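PDB 4QO5: cytochrome c-552/4 domain-containing protein from Ignicoccus hospitalis KIN4/I, which is of unknown function but carries eight c-type hemes and, as a membrane-associated cytochrome, probably passes electrons along them. Local coordinates for residues 214-218 / 219-223; 224-227 / 228-232. One frame throughout, in Å; residues are numbered along the deposited sequence.

Contact 1: residues 214-218 / 219-223; sequences ACTAC and HPRHS. With HEC (heme c), chain C.
C215 to A217 fold back on H219 to R221 in a local, buried contact: the Cys-X-X-Cys-His heme-attachment loop of a c-type cytochrome, run on into the axial histidine of a second heme. A214 to A217 form a type I beta turn. The carbonyl oxygen A217 O then takes a weak bond from H219 N (2.9 Å) and also lies over one face of the H219 imidazole. C215 O meets the edge of that ring near its plane, 3.0 Å from H219 CE1. Further on, the T216 methyl CG2 touches R221 CB (3.8 Å).

Both side chains then turn to the heme whose iron H222 NE2 binds at 2.1 Å. T216 OG1 donates to the propionate oxygen O2D (2.9 Å). R221, with CG set between its backbone N and carbonyl carbon (chi1 71°) and an extended chain beyond, spans the two propionates, NH2 reaching O2D (2.9 Å) and NH1 reaching O1A (3.0 Å); NH1 also bonds Y415 of the second subunit. One cation thus faces two carboxylates, which probably helps hold both as anions. R221 CB sits over the centre of the H222 ring face; a cis peptide bond joins the two residues. H83 is the other ligand of this iron, while H219 and H306 bind that of another heme, linked through C215 and C218.

The loop runs from strand 188-196 to helix 226-229, which touches H219 and P220; helix 107-110 packs on C215, and helix 32-39 packs on H222, where D37 accepts from its backbone N.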
ATOM      1  N   ALA A 214      10.895   8.072  22.898  1.00 23.27           N
ATOM      2  CA  ALA A 214      11.137   6.646  22.924  1.00 19.29           C
ATOM      3  C   ALA A 214      12.320   6.355  22.018  1.00 22.53           C
ATOM      4  O   ALA A 214      12.241   6.548  20.804  1.00 25.89           O
ATOM      5  CB  ALA A 214       9.887   5.867  22.463  1.00 23.73           C
ATOM      6  N   CYS A 215      13.415   5.869  22.583  1.00 18.94           N
ATOM      7  CA  CYS A 215      14.576   5.574  21.744  1.00 19.59           C
ATOM      8  C   CYS A 215      14.473   4.264  20.984  1.00 20.24           C
ATOM      9  O   CYS A 215      15.446   3.834  20.381  1.00 19.81           O
ATOM     10  CB  CYS A 215      15.853   5.548  22.571  1.00 18.17           C
ATOM     11  SG  CYS A 215      16.212   7.110  23.363  1.00 21.82           S
ATOM     12  N   THR A 216      13.314   3.623  21.026  1.00 19.84           N
ATOM     13  CA  THR A 216      13.119   2.389  20.278  1.00 18.29           C
ATOM     14  C   THR A 216      12.261   2.614  19.048  1.00 21.03           C
ATOM     15  O   THR A 216      11.994   1.686  18.284  1.00 22.74           O
ATOM     16  CB  THR A 216      12.468   1.320  21.159  1.00 20.26           C
ATOM     17  OG1 THR A 216      11.331   1.911  21.798  1.00 25.68           O
ATOM     18  CG2 THR A 216      13.471   0.868  22.230  1.00 21.10           C
ATOM     19  N   ALA A 217      11.785   3.836  18.857  1.00 19.05           N
ATOM     20  CA  ALA A 217      11.290   4.160  17.536  1.00 24.34           C
ATOM     21  C   ALA A 217      12.536   4.125  16.633  1.00 22.03           C
ATOM     22  O   ALA A 217      13.644   4.426  17.100  1.00 26.39           O
ATOM     23  CB  ALA A 217      10.622   5.523  17.522  1.00 23.01           C
ATOM     24  N   CYS A 218      12.342   3.725  15.375  1.00 20.42           N
ATOM     25  CA  CYS A 218      13.387   3.687  14.340  1.00 20.59           C
ATOM     26  C   CYS A 218      14.327   2.494  14.456  1.00 18.30           C
ATOM     27  O   CYS A 218      14.476   1.716  13.513  1.00 18.84           O
ATOM     28  CB  CYS A 218      14.160   5.027  14.296  1.00 13.08           C
ATOM     29  SG  CYS A 218      12.889   6.309  14.203  1.00 20.24           S
ATOM     30  N   HIS A 219      14.975   2.355  15.605  1.00 16.15           N
ATOM     31  CA  HIS A 219      15.737   1.141  15.874  1.00 17.88           C
ATOM     32  C   HIS A 219      15.141   0.477  17.121  1.00 17.82           C
ATOM     33  O   HIS A 219      15.474   0.838  18.260  1.00 17.42           O
ATOM     34  CB  HIS A 219      17.238   1.410  16.015  1.00 17.09           C
ATOM     35  CG  HIS A 219      17.560   2.714  16.660  1.00 15.00           C
ATOM     36  ND1 HIS A 219      17.122   3.052  17.926  1.00 17.34           N
ATOM     37  CD2 HIS A 219      18.251   3.789  16.212  1.00 15.67           C
ATOM     38  CE1 HIS A 219      17.539   4.261  18.232  1.00 18.65           C
ATOM     39  NE2 HIS A 219      18.221   4.732  17.200  1.00 17.49           N
ATOM     40  N   PRO A 220      14.225  -0.483  16.902  1.00 18.10           N
ATOM     41  CA  PRO A 220      13.526  -1.138  18.021  1.00 14.94           C
ATOM     42  C   PRO A 220      14.437  -1.942  18.917  1.00 15.33           C
ATOM     43  O   PRO A 220      15.506  -2.393  18.489  1.00 16.83           O
ATOM     44  CB  PRO A 220      12.535  -2.106  17.334  1.00 18.03           C
ATOM     45  CG  PRO A 220      12.498  -1.706  15.903  1.00 23.58           C
ATOM     46  CD  PRO A 220      13.762  -0.943  15.580  1.00 17.63           C
ATOM     47  N   ARG A 221      13.996  -2.138  20.164  1.00 18.56           N
ATOM     48  CA  ARG A 221      14.645  -3.086  21.054  1.00 18.51           C
ATOM     49  C   ARG A 221      14.225  -4.482  20.573  1.00 18.86           C
ATOM     50  O   ARG A 221      13.258  -4.593  19.836  1.00 20.25           O
ATOM     51  CB  ARG A 221      14.186  -2.836  22.500  1.00 17.94           C
ATOM     52  CG  ARG A 221      12.730  -3.246  22.740  1.00 18.48           C
ATOM     53  CD  ARG A 221      12.267  -3.032  24.198  1.00 17.69           C
ATOM     54  NE  ARG A 221      10.981  -3.700  24.361  1.00 18.11           N
ATOM     55  CZ  ARG A 221       9.803  -3.157  24.053  1.00 19.25           C
ATOM     56  NH1 ARG A 221       8.701  -3.887  24.171  1.00 18.90           N
ATOM     57  NH2 ARG A 221       9.726  -1.908  23.606  1.00 19.36           N
ATOM     58  N   HIS A 222      14.978  -5.531  20.904  1.00 18.24           N
ATOM     59  CA  HIS A 222      16.243  -5.413  21.615  1.00 19.28           C
ATOM     60  C   HIS A 222      17.448  -5.542  20.698  1.00 16.81           C
ATOM     61  O   HIS A 222      18.591  -5.629  21.171  1.00 18.46           O
ATOM     62  CB  HIS A 222      16.316  -6.459  22.735  1.00 20.85           C
ATOM     63  CG  HIS A 222      15.539  -6.082  23.957  1.00 16.70           C
ATOM     64  ND1 HIS A 222      14.217  -6.420  24.145  1.00 16.03           N
ATOM     65  CD2 HIS A 222      15.909  -5.395  25.062  1.00 19.65           C
ATOM     66  CE1 HIS A 222      13.802  -5.965  25.310  1.00 21.00           C
ATOM     67  NE2 HIS A 222      14.808  -5.335  25.879  1.00 16.41           N
ATOM     68  N   SER A 223      17.202  -5.524  19.391  1.00 17.19           N
ATOM     69  CA  SER A 223      18.294  -5.614  18.435  1.00 19.62           C
ATOM     70  C   SER A 223      18.990  -4.267  18.249  1.00 18.20           C
ATOM     71  O   SER A 223      20.175  -4.244  17.956  1.00 21.16           O
ATOM     72  CB  SER A 223      17.831  -6.182  17.084  1.00 18.17           C
ATOM     73  OG  SER A 223      16.821  -5.356  16.517  1.00 20.86           O
TER
HETATM   74 FE   HEC C 602      15.021  -4.535  27.835  1.00 18.96          FE
HETATM   75  CHA HEC C 602      11.820  -3.281  27.887  1.00 15.51           C
HETATM   76  CHB HEC C 602      13.840  -7.468  29.233  1.00 16.88           C
HETATM   77  CHC HEC C 602      18.086  -5.756  27.638  1.00 18.45           C
HETATM   78  CHD HEC C 602      16.176  -1.518  26.685  1.00 17.97           C
HETATM   79  NA  HEC C 602      13.214  -5.259  28.395  1.00 18.20           N
HETATM   80  C1A HEC C 602      12.010  -4.555  28.338  1.00 17.55           C
HETATM   81  C2A HEC C 602      10.953  -5.380  28.858  1.00 17.88           C
HETATM   82  C3A HEC C 602      11.494  -6.539  29.218  1.00 16.98           C
HETATM   83  C4A HEC C 602      12.916  -6.491  28.939  1.00 14.47           C
HETATM   84  CMA HEC C 602      10.736  -7.743  29.817  1.00 18.45           C
HETATM   85  CAA HEC C 602       9.473  -4.947  29.004  1.00 18.92           C
HETATM   86  CBA HEC C 602       8.754  -4.686  27.691  1.00 18.44           C
HETATM   87  CGA HEC C 602       8.266  -6.009  27.181  1.00 23.19           C
HETATM   88  O1A HEC C 602       8.373  -6.226  25.945  1.00 20.83           O
HETATM   89  O2A HEC C 602       7.797  -6.839  28.011  1.00 25.76           O
HETATM   90  NB  HEC C 602      15.764  -6.188  28.417  1.00 20.54           N
HETATM   91  C1B HEC C 602      15.138  -7.345  28.860  1.00 16.41           C
HETATM   92  C2B HEC C 602      16.052  -8.450  28.791  1.00 18.06           C
HETATM   93  C3B HEC C 602      17.179  -7.927  28.285  1.00 16.23           C
HETATM   94  C4B HEC C 602      17.040  -6.530  28.085  1.00 14.13           C
HETATM   95  CMB HEC C 602      15.654  -9.907  29.155  1.00 26.16           C
HETATM   96  CAB HEC C 602      18.496  -8.509  27.807  1.00 31.38           C
HETATM   97  CBB HEC C 602      18.290  -9.879  27.072  1.00 28.02           C
HETATM   98  NC  HEC C 602      16.787  -3.781  27.313  1.00 20.18           N
HETATM   99  C1C HEC C 602      17.985  -4.443  27.316  1.00 16.96           C
HETATM  100  C2C HEC C 602      19.066  -3.515  27.102  1.00 15.36           C
HETATM  101  C3C HEC C 602      18.460  -2.413  26.627  1.00 19.60           C
HETATM  102  C4C HEC C 602      17.075  -2.519  26.896  1.00 17.21           C
HETATM  103  CMC HEC C 602      20.502  -4.049  26.831  1.00 17.82           C
HETATM  104  CAC HEC C 602      18.936  -1.037  26.096  1.00 37.28           C
HETATM  105  CBC HEC C 602      20.190  -1.081  25.178  1.00 21.74           C
HETATM  106  ND  HEC C 602      14.141  -2.755  27.386  1.00 17.59           N
HETATM  107  C1D HEC C 602      14.829  -1.660  26.868  1.00 14.54           C
HETATM  108  C2D HEC C 602      13.936  -0.580  26.532  1.00 15.53           C
HETATM  109  C3D HEC C 602      12.559  -1.098  26.918  1.00 14.99           C
HETATM  110  C4D HEC C 602      12.792  -2.437  27.442  1.00 16.51           C
HETATM  111  CMD HEC C 602      14.419   0.762  25.911  1.00 19.50           C
HETATM  112  CAD HEC C 602      11.151  -0.445  26.820  1.00 19.85           C
HETATM  113  CBD HEC C 602      11.116   1.060  26.633  1.00 20.25           C
HETATM  114  CGD HEC C 602      11.156   1.392  25.151  1.00 24.01           C
HETATM  115  O1D HEC C 602      11.122   2.594  24.818  1.00 25.18           O
HETATM  116  O2D HEC C 602      11.214   0.460  24.308  1.00 24.70           O

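Contact 2: residues 224-227 / 228-232; sequences FDIE and IARSP. With HEC (heme c), chain D.
I226 and R230, one helical turn apart, run alongside each other in the same direction. I226 has CG1 tucked between its own N and C (chi1 66°), and this carries the CD1 methyl over one face of the R230 guanidinium, nearer its margin than its middle, 3.5 Å from NH1. In the backbone of the same turn, R230 N donates to I226 O (2.9 Å), and A229 N donates to D225 O (3.1 Å). D225 is the N-cap: its OD1 takes E227 N from above the carboxylate plane (2.9 Å). At the far end, S231 OG returns to a lone pair of I228 O (2.7 Å), an oxygen that also accepts from S231 N. F224 brings CE1 to the heme methyl CMB at 3.5 Å, and I226 N gives an almost straight hydrogen bond (175°) to propionate oxygen O2A of the same heme, 3.2 Å away. The buried charges have their partners: R230 NE bonds a propionate of the heme ligated by H219, and its NH1 the carbonyls of M268 and A270; E227 pairs with K269 and, in the second subunit, K264, while D225 OD2 bonds H262 there. This short helix therefore serves hemes through a backbone N-H at its start and a guanidinium near its end.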
ATOM      1  N   PHE A 224      18.253  -3.169  18.434  1.00 17.79           N
ATOM      2  CA  PHE A 224      18.806  -1.795  18.316  1.00 16.91           C
ATOM      3  C   PHE A 224      19.697  -1.677  17.078  1.00 21.67           C
ATOM      4  O   PHE A 224      20.854  -1.295  17.158  1.00 23.89           O
ATOM      5  CB  PHE A 224      19.557  -1.345  19.592  1.00 15.64           C
ATOM      6  CG  PHE A 224      18.661  -1.178  20.784  1.00 20.28           C
ATOM      7  CD1 PHE A 224      17.844  -0.059  20.902  1.00 20.48           C
ATOM      8  CD2 PHE A 224      18.612  -2.155  21.768  1.00 21.72           C
ATOM      9  CE1 PHE A 224      17.008   0.085  22.002  1.00 23.09           C
ATOM     10  CE2 PHE A 224      17.765  -2.028  22.857  1.00 19.63           C
ATOM     11  CZ  PHE A 224      16.964  -0.899  22.972  1.00 18.64           C
ATOM     12  N   ASP A 225      19.130  -2.054  15.938  1.00 21.19           N
ATOM     13  CA  ASP A 225      19.887  -2.288  14.721  1.00 17.98           C
ATOM     14  C   ASP A 225      19.825  -1.067  13.811  1.00 18.42           C
ATOM     15  O   ASP A 225      18.740  -0.652  13.405  1.00 20.97           O
ATOM     16  CB  ASP A 225      19.272  -3.503  14.010  1.00 18.72           C
ATOM     17  CG  ASP A 225      20.118  -4.012  12.847  1.00 21.17           C
ATOM     18  OD1 ASP A 225      21.139  -3.381  12.488  1.00 21.99           O
ATOM     19  OD2 ASP A 225      19.745  -5.057  12.269  1.00 24.16           O
ATOM     20  N   ILE A 226      20.973  -0.475  13.491  1.00 23.71           N
ATOM     21  CA  ILE A 226      20.959   0.661  12.582  1.00 20.83           C
ATOM     22  C   ILE A 226      20.564   0.246  11.173  1.00 20.36           C
ATOM     23  O   ILE A 226      20.140   1.078  10.376  1.00 21.69           O
ATOM     24  CB  ILE A 226      22.277   1.470  12.566  1.00 21.46           C
ATOM     25  CG1 ILE A 226      23.423   0.636  11.987  1.00 24.36           C
ATOM     26  CG2 ILE A 226      22.584   2.012  13.972  1.00 21.66           C
ATOM     27  CD1 ILE A 226      24.689   1.471  11.728  1.00 28.08           C
ATOM     28  N   GLU A 227      20.663  -1.047  10.869  1.00 20.70           N
ATOM     29  CA  GLU A 227      20.190  -1.508   9.568  1.00 22.86           C
ATOM     30  C   GLU A 227      18.670  -1.357   9.503  1.00 24.90           C
ATOM     31  O   GLU A 227      18.120  -1.031   8.455  1.00 24.57           O
ATOM     32  CB  GLU A 227      20.647  -2.940   9.262  1.00 22.12           C
ATOM     33  CG  GLU A 227      20.012  -3.523   8.011  1.00 38.20           C
ATOM     34  CD  GLU A 227      20.802  -4.695   7.450  1.00 53.30           C
ATOM     35  OE1 GLU A 227      21.986  -4.841   7.826  1.00 60.35           O
ATOM     36  OE2 GLU A 227      20.248  -5.456   6.627  1.00 55.18           O
ATOM     37  N   ILE A 228      17.990  -1.561  10.633  1.00 18.47           N
ATOM     38  CA  ILE A 228      16.564  -1.270  10.680  1.00 17.50           C
ATOM     39  C   ILE A 228      16.275   0.236  10.661  1.00 19.67           C
ATOM     40  O   ILE A 228      15.370   0.694   9.955  1.00 20.06           O
ATOM     41  CB  ILE A 228      15.872  -1.951  11.889  1.00 20.28           C
ATOM     42  CG1 ILE A 228      15.869  -3.472  11.694  1.00 22.33           C
ATOM     43  CG2 ILE A 228      14.446  -1.431  12.037  1.00 20.99           C
ATOM     44  CD1 ILE A 228      15.166  -4.263  12.812  1.00 28.44           C
ATOM     45  N   ALA A 229      17.070   1.014  11.401  1.00 17.45           N
ATOM     46  CA  ALA A 229      16.867   2.457  11.475  1.00 19.27           C
ATOM     47  C   ALA A 229      17.039   3.090  10.096  1.00 20.80           C
ATOM     48  O   ALA A 229      16.412   4.099   9.787  1.00 19.40           O
ATOM     49  CB  ALA A 229      17.846   3.087  12.473  1.00 21.95           C
ATOM     50  N   ARG A 230      17.889   2.495   9.272  1.00 17.68           N
ATOM     51  CA  ARG A 230      18.117   3.024   7.932  1.00 19.24           C
ATOM     52  C   ARG A 230      17.222   2.446   6.848  1.00 19.83           C
ATOM     53  O   ARG A 230      17.422   2.733   5.668  1.00 20.48           O
ATOM     54  CB  ARG A 230      19.555   2.761   7.552  1.00 19.26           C
ATOM     55  CG  ARG A 230      20.535   3.586   8.328  1.00 18.26           C
ATOM     56  CD  ARG A 230      21.915   2.981   8.278  1.00 18.10           C
ATOM     57  NE  ARG A 230      22.914   3.938   8.694  1.00 19.05           N
ATOM     58  CZ  ARG A 230      24.206   3.677   8.678  1.00 19.13           C
ATOM     59  NH1 ARG A 230      24.575   2.456   8.372  1.00 20.86           N
ATOM     60  NH2 ARG A 230      25.111   4.598   9.061  1.00 18.81           N
ATOM     61  N   SER A 231      16.266   1.617   7.242  1.00 19.39           N
ATOM     62  CA  SER A 231      15.327   1.036   6.282  1.00 19.47           C
ATOM     63  C   SER A 231      14.159   2.002   6.121  1.00 18.92           C
ATOM     64  O   SER A 231      13.909   2.822   6.994  1.00 20.04           O
ATOM     65  CB  SER A 231      14.795  -0.320   6.800  1.00 21.44           C
ATOM     66  OG  SER A 231      13.913  -0.139   7.903  1.00 24.61           O
ATOM     67  N   PRO A 232      13.410   1.888   5.030  1.00 20.35           N
ATOM     68  CA  PRO A 232      12.199   2.716   4.925  1.00 18.69           C
ATOM     69  C   PRO A 232      11.063   2.194   5.803  1.00 19.15           C
ATOM     70  O   PRO A 232      10.184   2.957   6.204  1.00 21.24           O
ATOM     71  CB  PRO A 232      11.813   2.557   3.449  1.00 19.75           C
ATOM     72  CG  PRO A 232      12.320   1.164   3.099  1.00 21.08           C
ATOM     73  CD  PRO A 232      13.623   1.042   3.837  1.00 20.80           C
TER
HETATM   74 FE   HEC D 603      23.955   1.798  22.913  1.00 18.06          FE
HETATM   75  CHA HEC D 603      25.728   0.896  20.129  1.00 22.42           C
HETATM   76  CHB HEC D 603      21.327   2.744  20.922  1.00 17.22           C
HETATM   77  CHC HEC D 603      22.121   2.303  25.672  1.00 19.14           C
HETATM   78  CHD HEC D 603      26.706   1.294  24.901  1.00 19.05           C
HETATM   79  NA  HEC D 603      23.587   1.791  20.908  1.00 16.38           N
HETATM   80  C1A HEC D 603      24.458   1.373  19.925  1.00 19.13           C
HETATM   81  C2A HEC D 603      23.793   1.475  18.645  1.00 18.39           C
HETATM   82  C3A HEC D 603      22.575   1.995  18.879  1.00 17.01           C
HETATM   83  C4A HEC D 603      22.426   2.204  20.300  1.00 17.71           C
HETATM   84  CMA HEC D 603      21.478   2.321  17.842  1.00 18.68           C
HETATM   85  CAA HEC D 603      24.435   1.101  17.272  1.00 15.21           C
HETATM   86  CBA HEC D 603      23.918  -0.289  16.882  1.00 16.36           C
HETATM   87  CGA HEC D 603      24.333  -0.650  15.474  1.00 20.62           C
HETATM   88  O1A HEC D 603      25.301  -0.069  14.917  1.00 19.83           O
HETATM   89  O2A HEC D 603      23.673  -1.551  14.901  1.00 18.65           O
HETATM   90  NB  HEC D 603      22.168   2.448  23.175  1.00 12.97           N
HETATM   91  C1B HEC D 603      21.163   2.704  22.272  1.00 18.50           C
HETATM   92  C2B HEC D 603      19.933   2.912  22.962  1.00 18.12           C
HETATM   93  C3B HEC D 603      20.192   2.715  24.277  1.00 17.59           C
HETATM   94  C4B HEC D 603      21.570   2.442  24.432  1.00 18.88           C
HETATM   95  CMB HEC D 603      18.618   3.219  22.216  1.00 21.40           C
HETATM   96  CAB HEC D 603      19.362   2.671  25.558  1.00 29.17           C
HETATM   97  CBB HEC D 603      17.946   2.034  25.310  1.00 18.97           C
HETATM   98  NC  HEC D 603      24.336   1.866  24.905  1.00 17.43           N
HETATM   99  C1C HEC D 603      23.438   2.041  25.911  1.00 20.65           C
HETATM  100  C2C HEC D 603      24.146   2.165  27.177  1.00 20.82           C
HETATM  101  C3C HEC D 603      25.340   1.565  26.941  1.00 25.00           C
HETATM  102  C4C HEC D 603      25.525   1.573  25.511  1.00 20.95           C
HETATM  103  CMC HEC D 603      23.326   2.043  28.490  1.00 23.36           C
HETATM  104  CAC HEC D 603      26.565   1.218  27.845  1.00 39.27           C
HETATM  105  CBC HEC D 603      26.298   0.838  29.319  1.00 33.28           C
HETATM  106  ND  HEC D 603      25.865   1.206  22.593  1.00 14.31           N
HETATM  107  C1D HEC D 603      26.839   1.036  23.561  1.00 21.94           C
HETATM  108  C2D HEC D 603      28.039   0.528  22.973  1.00 20.29           C
HETATM  109  C3D HEC D 603      27.756   0.410  21.489  1.00 21.94           C
HETATM  110  C4D HEC D 603      26.391   0.867  21.326  1.00 19.78           C
HETATM  111  CMD HEC D 603      29.368   0.179  23.675  1.00 21.59           C
HETATM  112  CAD HEC D 603      28.766  -0.090  20.438  1.00 19.95           C
HETATM  113  CBD HEC D 603      29.419   1.163  19.849  1.00 21.01           C
HETATM  114  CGD HEC D 603      30.543   0.827  18.899  1.00 25.23           C
HETATM  115  O1D HEC D 603      31.202   1.780  18.367  1.00 28.11           O
HETATM  116  O2D HEC D 603      30.779  -0.386  18.681  1.00 26.43           O

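Overall arrangement
Contacts 1 and 2 follow each other directly along the chain, their centres about 9 Å apart, so that the loop of 214-223 leads straight into helix 226-229. They pack together: I228 CG2 lies 3.5 Å from C218 O and 3.6 Å from P220 CD, while T216 CG2 lies 3.6 Å from F224 CE1. Contact 1 supplies cysteines and axial histidines and grips the propionates of the H222 heme; in contact 2, R230 returns to a propionate of the very heme that H219 ligates, while I226 N meets one of a neighbouring heme. Nineteen consecutive residues thus border several hemes, consistent with electron transfer. Both contacts also touch the second subunit, placing these hemes near that interface.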